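Local coordinates for putative uncharacterized protein (Singapore grouper iridovirus, PDB 3RJ2), which binds histone H3 and so probably acts on the chromatin of the infected fish cell, at residues 5-9 / 47-51; 60-64 / 89-95. All blocks are in the same frame, centred on the assembly; numbering follows the deposited sequence.

Interaction 1 of 2, residues 5-9 / 47-51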
ATOM      1  N   ILE A   5      11.618  -3.081  -0.082  1.00 17.83           N
ATOM      2  CA  ILE A   5      10.624  -1.952  -0.226  1.00 17.20           C
ATOM      3  C   ILE A   5      10.232  -1.362   1.132  1.00 17.11           C
ATOM      4  O   ILE A   5       9.675  -2.042   2.000  1.00 16.48           O
ATOM      5  CB  ILE A   5       9.354  -2.386  -1.007  1.00 17.44           C
ATOM      6  CG1 ILE A   5       9.742  -3.153  -2.265  1.00 17.59           C
ATOM      7  CG2 ILE A   5       8.471  -1.184  -1.371  1.00 16.27           C
ATOM      8  CD1 ILE A   5       8.966  -4.436  -2.418  1.00 20.52           C
ATOM      9  N   VAL A   6      10.535  -0.084   1.306  1.00 17.71           N
ATOM     10  CA  VAL A   6      10.245   0.618   2.543  1.00 18.19           C
ATOM     11  C   VAL A   6       9.494   1.863   2.156  1.00 18.85           C
ATOM     12  O   VAL A   6       9.997   2.687   1.403  1.00 19.61           O
ATOM     13  CB  VAL A   6      11.534   0.946   3.325  1.00 18.13           C
ATOM     14  CG1 VAL A   6      11.218   1.783   4.567  1.00 18.00           C
ATOM     15  CG2 VAL A   6      12.243  -0.352   3.710  1.00 17.82           C
ATOM     16  N   ALA A   7       8.268   1.973   2.634  1.00 19.47           N
ATOM     17  CA  ALA A   7       7.413   3.090   2.270  1.00 20.56           C
ATOM     18  C   ALA A   7       7.193   4.005   3.462  1.00 21.34           C
ATOM     19  O   ALA A   7       6.852   3.550   4.557  1.00 21.82           O
ATOM     20  CB  ALA A   7       6.073   2.584   1.709  1.00 20.14           C
ATOM     21  N   ASN A   8       7.433   5.293   3.249  1.00 22.14           N
ATOM     22  CA  ASN A   8       7.135   6.312   4.234  1.00 23.24           C
ATOM     23  C   ASN A   8       5.868   7.023   3.759  1.00 23.15           C
ATOM     24  O   ASN A   8       5.897   7.734   2.751  1.00 22.88           O
ATOM     25  CB  ASN A   8       8.323   7.281   4.380  1.00 23.81           C
ATOM     26  CG  ASN A   8       8.134   8.289   5.532  1.00 27.19           C
ATOM     27  OD1 ASN A   8       7.423   9.289   5.397  1.00 29.34           O
ATOM     28  ND2 ASN A   8       8.790   8.026   6.666  1.00 29.97           N
ATOM     29  N   CYS A   9       4.755   6.790   4.460  1.00 22.76           N
ATOM     30  CA  CYS A   9       3.469   7.387   4.105  1.00 22.60           C
ATOM     31  C   CYS A   9       3.046   8.462   5.095  1.00 21.85           C
ATOM     32  O   CYS A   9       2.885   8.181   6.292  1.00 20.74           O
ATOM     33  CB  CYS A   9       2.364   6.329   4.046  1.00 22.98           C
ATOM     34  SG  CYS A   9       2.743   4.875   3.053  1.00 27.11           S
ATOM     35  N   TYR A  47       3.880  10.172  -0.205  1.00 15.93           N
ATOM     36  CA  TYR A  47       4.680   8.977  -0.010  1.00 16.19           C
ATOM     37  C   TYR A  47       6.137   9.191  -0.399  1.00 16.39           C
ATOM     38  O   TYR A  47       6.455  10.061  -1.201  1.00 16.17           O
ATOM     39  CB  TYR A  47       4.084   7.812  -0.809  1.00 16.12           C
ATOM     40  CG  TYR A  47       3.940   8.117  -2.276  1.00 14.97           C
ATOM     41  CD1 TYR A  47       5.004   7.919  -3.156  1.00 14.35           C
ATOM     42  CD2 TYR A  47       2.728   8.606  -2.795  1.00 15.67           C
ATOM     43  CE1 TYR A  47       4.880   8.215  -4.518  1.00 14.75           C
ATOM     44  CE2 TYR A  47       2.592   8.898  -4.152  1.00 13.48           C
ATOM     45  CZ  TYR A  47       3.667   8.706  -5.009  1.00 14.39           C
ATOM     46  OH  TYR A  47       3.533   8.992  -6.360  1.00 15.99           O
ATOM     47  N   SER A  48       7.008   8.371   0.179  1.00 16.70           N
ATOM     48  CA  SER A  48       8.378   8.232  -0.270  1.00 17.32           C
ATOM     49  C   SER A  48       8.706   6.743  -0.236  1.00 17.51           C
ATOM     50  O   SER A  48       8.718   6.143   0.840  1.00 17.17           O
ATOM     51  CB  SER A  48       9.313   9.006   0.657  1.00 17.45           C
ATOM     52  OG  SER A  48      10.638   8.989   0.154  1.00 19.81           O
ATOM     53  N   VAL A  49       8.939   6.136  -1.398  1.00 17.44           N
ATOM     54  CA  VAL A  49       9.119   4.686  -1.451  1.00 18.31           C
ATOM     55  C   VAL A  49      10.549   4.309  -1.814  1.00 19.01           C
ATOM     56  O   VAL A  49      11.032   4.649  -2.887  1.00 18.97           O
ATOM     57  CB  VAL A  49       8.146   3.987  -2.432  1.00 18.04           C
ATOM     58  CG1 VAL A  49       8.395   2.497  -2.428  1.00 17.44           C
ATOM     59  CG2 VAL A  49       6.693   4.272  -2.060  1.00 18.28           C
ATOM     60  N   ASP A  50      11.205   3.605  -0.901  1.00 20.02           N
ATOM     61  CA  ASP A  50      12.562   3.108  -1.102  1.00 21.26           C
ATOM     62  C   ASP A  50      12.474   1.707  -1.695  1.00 20.83           C
ATOM     63  O   ASP A  50      12.028   0.773  -1.026  1.00 20.60           O
ATOM     64  CB  ASP A  50      13.277   3.066   0.249  1.00 21.90           C
ATOM     65  CG  ASP A  50      14.776   3.213   0.127  1.00 26.12           C
ATOM     66  OD1 ASP A  50      15.349   2.848  -0.929  1.00 29.25           O
ATOM     67  OD2 ASP A  50      15.389   3.705   1.105  1.00 31.31           O
ATOM     68  N   GLY A  51      12.857   1.571  -2.960  1.00 20.74           N
ATOM     69  CA  GLY A  51      12.812   0.291  -3.649  1.00 20.76           C
ATOM     70  C   GLY A  51      13.952   0.137  -4.644  1.00 21.57           C
ATOM     71  O   GLY A  51      15.128   0.345  -4.306  1.00 21.67           O
TER
HETATM   72  O   HOH W   1      11.051   5.185   2.566  1.00 29.52           O
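Four backbone hydrogen bonds join residues 5-9 to residues 47-51, whose strands run antiparallel (171°) with axes 4.6 Å apart. Val-6 N gives to Asp-50 O (2.9 Å) and Asp-50 N to Val-6 O (2.8 Å); Asn-8 N and Ser-48 O (2.9 Å) and Ser-48 N and Asn-8 O (2.9 Å) repeat the pattern two residues on. Between these two pairs lies the non-hydrogen-bonded pair Ala-7 and Val-49. A water donates to both Val-6 O (3.0 Å) and Ser-48 O (3.1 Å), so each carbonyl accepts from a backbone NH and the water. Ile-5 CA adds a CA-H...O contact to Asp-50 O at 3.2 Å.

The apolar contacts between the segments lie on the side of Ala-7 and Val-49. Ile-5 CG2 meets Val-49 CG1 at 3.8 Å, and Ala-7 CB sits 4.2 Å from Val-49 CG2; a branched residue beside a small one suits this side, where Ile-5 and Val-49 also touch His-57. The other face carries Val-6, packed on Leu-22, with Asn-8, Asp-50 and Ser-48, whose OG is hydrogen-bonded to Glu-83. Backbone bonds thus hold the central strands of a four-stranded sheet together, while side chains make one face mainly apolar and the other largely polar.

Interaction 2 of 2, residues 60-64 / 89-95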
ATOM      1  N   THR A  60      -4.456   1.215  -3.274  1.00  9.55           N
ATOM      2  CA  THR A  60      -5.880   1.008  -3.481  1.00 10.00           C
ATOM      3  C   THR A  60      -6.587   1.616  -2.277  1.00 10.78           C
ATOM      4  O   THR A  60      -6.064   1.581  -1.142  1.00 10.75           O
ATOM      5  CB  THR A  60      -6.218  -0.508  -3.603  1.00  9.56           C
ATOM      6  OG1 THR A  60      -5.324  -1.125  -4.541  1.00  9.00           O
ATOM      7  CG2 THR A  60      -7.646  -0.734  -4.074  1.00  8.45           C
ATOM      8  N   PHE A  61      -7.743   2.217  -2.545  1.00 11.06           N
ATOM      9  CA  PHE A  61      -8.635   2.695  -1.503  1.00 11.58           C
ATOM     10  C   PHE A  61      -9.959   1.938  -1.552  1.00 12.13           C
ATOM     11  O   PHE A  61     -10.466   1.601  -2.639  1.00 11.91           O
ATOM     12  CB  PHE A  61      -8.891   4.193  -1.657  1.00 12.22           C
ATOM     13  CG  PHE A  61      -7.652   5.031  -1.549  1.00 12.49           C
ATOM     14  CD1 PHE A  61      -7.055   5.549  -2.686  1.00 12.50           C
ATOM     15  CD2 PHE A  61      -7.065   5.265  -0.311  1.00 12.85           C
ATOM     16  CE1 PHE A  61      -5.890   6.321  -2.584  1.00 13.80           C
ATOM     17  CE2 PHE A  61      -5.898   6.019  -0.200  1.00 12.82           C
ATOM     18  CZ  PHE A  61      -5.315   6.556  -1.338  1.00 12.54           C
ATOM     19  N   PHE A  62     -10.500   1.687  -0.364  1.00 12.06           N
ATOM     20  CA  PHE A  62     -11.767   0.998  -0.182  1.00 12.40           C
ATOM     21  C   PHE A  62     -12.658   1.854   0.721  1.00 12.97           C
ATOM     22  O   PHE A  62     -12.152   2.604   1.576  1.00 12.56           O
ATOM     23  CB  PHE A  62     -11.552  -0.373   0.474  1.00 12.31           C
ATOM     24  CG  PHE A  62     -10.514  -1.214  -0.203  1.00 12.42           C
ATOM     25  CD1 PHE A  62     -10.839  -1.977  -1.330  1.00 11.61           C
ATOM     26  CD2 PHE A  62      -9.201  -1.253   0.281  1.00 12.22           C
ATOM     27  CE1 PHE A  62      -9.880  -2.753  -1.960  1.00 12.31           C
ATOM     28  CE2 PHE A  62      -8.238  -2.027  -0.361  1.00 12.64           C
ATOM     29  CZ  PHE A  62      -8.583  -2.780  -1.475  1.00 10.95           C
ATOM     30  N   ASN A  63     -13.973   1.748   0.530  1.00 13.86           N
ATOM     31  CA  ASN A  63     -14.933   2.486   1.369  1.00 15.28           C
ATOM     32  C   ASN A  63     -15.184   1.820   2.724  1.00 16.29           C
ATOM     33  O   ASN A  63     -14.531   0.827   3.061  1.00 17.12           O
ATOM     34  CB  ASN A  63     -16.229   2.799   0.599  1.00 15.12           C
ATOM     35  CG  ASN A  63     -17.072   1.561   0.304  1.00 16.25           C
ATOM     36  OD1 ASN A  63     -16.964   0.529   0.965  1.00 16.26           O
ATOM     37  ND2 ASN A  63     -17.934   1.679  -0.688  1.00 17.70           N
ATOM     38  N   ALA A  64     -16.120   2.360   3.507  1.00 17.69           N
ATOM     39  CA  ALA A  64     -16.337   1.905   4.876  1.00 18.35           C
ATOM     40  C   ALA A  64     -16.894   0.486   4.955  1.00 19.13           C
ATOM     41  O   ALA A  64     -16.784  -0.171   5.993  1.00 19.53           O
ATOM     42  CB  ALA A  64     -17.258   2.886   5.628  1.00 19.50           C
ATOM     43  N   PRO A  89      -9.653   9.542  -1.882  1.00 16.63           N
ATOM     44  CA  PRO A  89     -11.079   9.713  -2.186  1.00 17.39           C
ATOM     45  C   PRO A  89     -11.901  10.118  -0.953  1.00 18.56           C
ATOM     46  O   PRO A  89     -11.584   9.694   0.162  1.00 18.72           O
ATOM     47  CB  PRO A  89     -11.511   8.313  -2.652  1.00 17.80           C
ATOM     48  CG  PRO A  89     -10.271   7.646  -3.117  1.00 15.89           C
ATOM     49  CD  PRO A  89      -9.147   8.219  -2.304  1.00 16.48           C
ATOM     50  N   LYS A  90     -12.939  10.929  -1.169  1.00 19.30           N
ATOM     51  CA  LYS A  90     -13.910  11.321  -0.138  1.00 20.54           C
ATOM     52  C   LYS A  90     -14.397  10.164   0.742  1.00 20.00           C
ATOM     53  O   LYS A  90     -14.489  10.293   1.973  1.00 20.41           O
ATOM     54  CB  LYS A  90     -15.138  11.999  -0.807  1.00 21.27           C
ATOM     55  CG  LYS A  90     -15.195  13.526  -0.645  1.00 26.27           C
ATOM     56  CD  LYS A  90     -16.414  14.183  -1.365  1.00 30.50           C
ATOM     57  CE  LYS A  90     -16.380  15.716  -1.181  1.00 32.64           C
ATOM     58  NZ  LYS A  90     -17.103  16.525  -2.242  1.00 34.32           N
ATOM     59  N   ASP A  91     -14.727   9.047   0.101  1.00 19.78           N
ATOM     60  CA  ASP A  91     -15.304   7.865   0.774  1.00 19.42           C
ATOM     61  C   ASP A  91     -14.287   6.786   1.162  1.00 18.41           C
ATOM     62  O   ASP A  91     -14.667   5.649   1.478  1.00 18.63           O
ATOM     63  CB  ASP A  91     -16.402   7.235  -0.095  1.00 19.69           C
ATOM     64  CG  ASP A  91     -15.993   7.097  -1.543  1.00 21.54           C
ATOM     65  OD1 ASP A  91     -15.031   7.769  -1.972  1.00 23.13           O
ATOM     66  OD2 ASP A  91     -16.648   6.328  -2.273  1.00 25.03           O
ATOM     67  N   ALA A  92     -13.004   7.129   1.135  1.00 16.78           N
ATOM     68  CA  ALA A  92     -11.970   6.190   1.532  1.00 15.53           C
ATOM     69  C   ALA A  92     -11.981   6.009   3.042  1.00 14.71           C
ATOM     70  O   ALA A  92     -11.938   6.983   3.790  1.00 14.21           O
ATOM     71  CB  ALA A  92     -10.602   6.640   1.045  1.00 15.13           C
ATOM     72  N   ALA A  93     -12.057   4.746   3.466  1.00 13.95           N
ATOM     73  CA  ALA A  93     -11.953   4.362   4.874  1.00 12.96           C
ATOM     74  C   ALA A  93     -10.742   3.449   5.133  1.00 12.30           C
ATOM     75  O   ALA A  93     -10.385   3.197   6.292  1.00 11.42           O
ATOM     76  CB  ALA A  93     -13.233   3.681   5.326  1.00 13.10           C
ATOM     77  N   TYR A  94     -10.122   2.967   4.051  1.00 11.48           N
ATOM     78  CA  TYR A  94      -8.975   2.045   4.102  1.00 11.60           C
ATOM     79  C   TYR A  94      -8.034   2.295   2.956  1.00 11.58           C
ATOM     80  O   TYR A  94      -8.469   2.625   1.846  1.00 11.06           O
ATOM     81  CB  TYR A  94      -9.400   0.573   3.916  1.00 12.49           C
ATOM     82  CG  TYR A  94     -10.352   0.012   4.922  1.00 12.25           C
ATOM     83  CD1 TYR A  94      -9.888  -0.695   6.022  1.00 13.26           C
ATOM     84  CD2 TYR A  94     -11.719   0.143   4.742  1.00 14.99           C
ATOM     85  CE1 TYR A  94     -10.773  -1.248   6.940  1.00 16.18           C
ATOM     86  CE2 TYR A  94     -12.614  -0.390   5.649  1.00 16.70           C
ATOM     87  CZ  TYR A  94     -12.140  -1.083   6.743  1.00 17.29           C
ATOM     88  OH  TYR A  94     -13.042  -1.610   7.639  1.00 21.17           O
ATOM     89  N   ALA A  95      -6.747   2.077   3.213  1.00 11.60           N
ATOM     90  CA  ALA A  95      -5.742   2.079   2.166  1.00 11.69           C
ATOM     91  C   ALA A  95      -5.028   0.732   2.174  1.00 11.35           C
ATOM     92  O   ALA A  95      -4.916   0.083   3.206  1.00 12.15           O
ATOM     93  CB  ALA A  95      -4.743   3.226   2.363  1.00 10.73           C
TER
HETATM   94  O   HOH W   2     -15.207   0.278   8.213  1.00 31.34           O
HETATM   95  O   HOH W   3     -17.090   5.056   3.067  1.00 43.30           O
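The ring of Phe-61 is the main bump of this contact, and residues 89-95 bend round it. Pro-89 lies over one ring face, its CD 3.7 Å from the ring centroid in a CH-pi contact; the ring carbons of proline suit such packing on an aromatic face. Ala-92 CB touches Phe-61 CB at 4.0 Å, and Ala-95 CB reaches Phe-61 CE2, also at 4.0 Å; methyl groups this small leave room for the large ring, which Phe-38 and Val-88 help to enclose. A type I turn from Pro-89 to Ala-92, closed by Ala-92 N to Pro-89 O at 3.1 Å, reverses the chain after Pro-89, so that Ala-92 also meets Phe-61.

Across the sheet, Phe-62 and Tyr-94 share the other face: Phe-62 CD2 packs on Tyr-94 CB at 4.1 Å. Here the backbone swells into a classic beta bulge. Phe-62 O accepts from Ala-93 N (2.9 Å) and Tyr-94 N (3.2 Å), while Phe-62 N gives to Tyr-94 O (3.1 Å). The extra residue, Ala-93, turns its methyl toward Ala-64, with the two CB atoms 4.1 Å apart.

Further along, Asn-63 CA lies 3.2 Å from Asp-91 O, and two waters fill gaps. At this end of two neighbouring strands in the six-stranded sheet, apolar rings and methyls therefore pack closely around Phe-61, whereas at the exposed end water bridges Ala-64 N to Asp-91 O and Ala-64 O to Tyr-94 OH.

Interactions 1 and 2 lie on opposite sides of the chain's centre, their own centres 20 Å apart and their nearest atoms about 8 Å apart, so they do not touch. Each joins antiparallel neighbours in a different sheet: interaction 1 the middle strands 6-12 and 44-50 of the four-stranded sheet, interaction 2 strands 56-62 and 94-98 of the six-stranded one. Along the chain they come in series: strand 44-50 is followed by strand 56-62, the short connection between them leading from one sheet to the other. His-57 on that second strand meets Ile-5 and Val-49, tying the sheets together. Where histone H3 binds is not revealed by either contact.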